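Local coordinates for BolA like protein (Arabidopsis thaliana, PDB 4PUG), which may act, alone or with glutaredoxins, as a redox-regulated transcriptional regulator or a factor in iron-sulfur cluster biogenesis, and binds a labile iron-sulfur cluster in glutaredoxin heterodimers, at residues 6-10 against 76-81. Numbering follows the deposited sequence.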
loop_
_atom_site.group_PDB
_atom_site.type_symbol
_atom_site.label_atom_id
_atom_site.label_comp_id
_atom_site.label_asym_id
_atom_site.label_seq_id
_atom_site.Cartn_x
_atom_site.Cartn_y
_atom_site.Cartn_z
ATOM N N ARG A 6 -2.763 -0.398 -10.097
ATOM C CA ARG A 6 -2.955 -0.097 -8.679
ATOM C C ARG A 6 -1.634 0.132 -7.946
ATOM O O ARG A 6 -1.524 1.043 -7.124
ATOM C CB ARG A 6 -3.764 -1.202 -7.989
ATOM C CG ARG A 6 -3.646 -1.211 -6.468
ATOM C CD ARG A 6 -4.841 -1.887 -5.814
ATOM N NE ARG A 6 -6.080 -1.174 -6.109
ATOM C CZ ARG A 6 -7.085 -1.678 -6.818
ATOM N NH1 ARG A 6 -7.012 -2.912 -7.299
ATOM N NH2 ARG A 6 -8.170 -0.946 -7.037
ATOM N N ALA A 7 -0.639 -0.696 -8.250
ATOM C CA ALA A 7 0.672 -0.583 -7.616
ATOM C C ALA A 7 1.277 0.807 -7.828
ATOM O O ALA A 7 1.747 1.448 -6.882
ATOM C CB ALA A 7 1.604 -1.670 -8.134
ATOM N N SER A 8 1.241 1.269 -9.074
ATOM C CA SER A 8 1.735 2.594 -9.423
ATOM C C SER A 8 0.970 3.707 -8.714
ATOM O O SER A 8 1.579 4.660 -8.236
ATOM C CB SER A 8 1.690 2.815 -10.937
ATOM O OG SER A 8 0.361 2.822 -11.415
ATOM N N ARG A 9 -0.356 3.595 -8.651
ATOM C CA ARG A 9 -1.165 4.619 -7.988
ATOM C C ARG A 9 -0.809 4.702 -6.516
ATOM O O ARG A 9 -0.608 5.786 -5.975
ATOM C CB ARG A 9 -2.663 4.338 -8.143
ATOM C CG ARG A 9 -3.196 4.512 -9.553
ATOM C CD ARG A 9 -4.717 4.580 -9.577
ATOM N NE ARG A 9 -5.338 3.387 -9.005
ATOM C CZ ARG A 9 -5.584 2.274 -9.687
ATOM N NH1 ARG A 9 -5.256 2.193 -10.969
ATOM N NH2 ARG A 9 -6.155 1.239 -9.087
ATOM N N MET A 10 -0.731 3.543 -5.874
ATOM C CA MET A 10 -0.345 3.484 -4.472
ATOM C C MET A 10 1.035 4.087 -4.242
ATOM O O MET A 10 1.217 4.875 -3.317
ATOM C CB MET A 10 -0.409 2.050 -3.945
ATOM C CG MET A 10 -1.813 1.476 -3.931
ATOM S SD MET A 10 -1.899 -0.214 -3.310
ATOM C CE MET A 10 -0.690 -1.022 -4.343
ATOM N N GLU A 76 -8.508 3.029 -3.221
ATOM C CA GLU A 76 -8.076 1.708 -3.661
ATOM C C GLU A 76 -8.851 0.605 -2.944
ATOM O O GLU A 76 -9.220 -0.398 -3.553
ATOM C CB GLU A 76 -6.568 1.528 -3.462
ATOM C CG GLU A 76 -5.708 2.574 -4.171
ATOM C CD GLU A 76 -5.897 2.580 -5.681
ATOM O OE1 GLU A 76 -6.315 1.546 -6.245
ATOM O OE2 GLU A 76 -5.621 3.625 -6.307
ATOM N N LEU A 77 -9.108 0.803 -1.654
ATOM C CA LEU A 77 -9.866 -0.162 -0.861
ATOM C C LEU A 77 -11.310 -0.283 -1.338
ATOM O O LEU A 77 -11.959 -1.307 -1.127
ATOM C CB LEU A 77 -9.840 0.224 0.617
ATOM C CG LEU A 77 -8.501 0.072 1.334
ATOM C CD1 LEU A 77 -8.542 0.785 2.671
ATOM C CD2 LEU A 77 -8.162 -1.400 1.520
ATOM N N ASP A 78 -11.808 0.769 -1.978
ATOM C CA ASP A 78 -13.173 0.776 -2.489
ATOM C C ASP A 78 -13.244 0.283 -3.930
ATOM O O ASP A 78 -14.332 0.073 -4.464
ATOM C CB ASP A 78 -13.771 2.182 -2.401
ATOM C CG ASP A 78 -13.916 2.666 -0.975
ATOM O OD1 ASP A 78 -13.960 1.819 -0.061
ATOM O OD2 ASP A 78 -13.992 3.896 -0.767
ATOM N N THR A 79 -12.088 0.099 -4.563
ATOM C CA THR A 79 -12.063 -0.220 -5.989
ATOM C C THR A 79 -11.239 -1.451 -6.372
ATOM O O THR A 79 -10.743 -1.530 -7.496
ATOM C CB THR A 79 -11.555 0.974 -6.831
ATOM O OG1 THR A 79 -10.257 1.371 -6.369
ATOM C CG2 THR A 79 -12.511 2.157 -6.736
ATOM N N GLY A 80 -11.088 -2.409 -5.460
ATOM C CA GLY A 80 -10.394 -3.643 -5.791
ATOM C C GLY A 80 -9.408 -4.172 -4.762
ATOM O O GLY A 80 -9.104 -5.365 -4.748
ATOM N N LEU A 81 -8.898 -3.294 -3.904
ATOM C CA LEU A 81 -7.932 -3.709 -2.890
ATOM C C LEU A 81 -8.621 -4.403 -1.716
ATOM O O LEU A 81 -9.271 -3.758 -0.892
ATOM C CB LEU A 81 -7.112 -2.511 -2.407
ATOM C CG LEU A 81 -6.002 -2.752 -1.381
ATOM C CD1 LEU A 81 -5.127 -3.931 -1.776
ATOM C CD2 LEU A 81 -5.166 -1.491 -1.231
#
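Glu76 OE1 accepts from two arginines of the helix across from it: Arg6 NE at 2.7 Å and Arg9 NH2 at 2.9 Å. The Arg9 bond uses the syn lone pair, while Arg6 NE arrives on the anti side, tilted out of the carboxylate plane. Arg9 completes a side-on, two-nitrogen grip with NE on Glu76 OE2, also syn, at 2.7 Å and a nearly straight 165°. Its guanidinium lies only 22° from the carboxylate plane, in keeping with such a grip, whereas that of Arg6 is turned steeply across it. The Arg6 chain starts with CG anti to the backbone N and runs past Glu76; its bend at chi3 (-62°) brings the guanidinium to the turn beyond, where NH2 makes a weak bond to Thr79 O (2.7 Å). Leu81 N sits 3.8 Å above the centre of the Arg6 guanidinium. Without the carboxylate, as with an alanine here, Arg6 and Arg9 would probably lose their shared partner and Arg9 would be freer to turn. Met10 SD meets Leu81 CD2 at 4.1 Å. Thr79 N and Leu81 N both bond to Glu76 O, tying the turn back to the helix end. In this BolA-family domain the salt bridges join helix 6-18 to helix 74-78, and weaker contacts of Arg6 and Met10 reach the turn before strand 83-89; Arg6 NH1 also pairs with Asp43, and Arg6, Met10 and Leu81 all rest on Phe48 of strand 47-53.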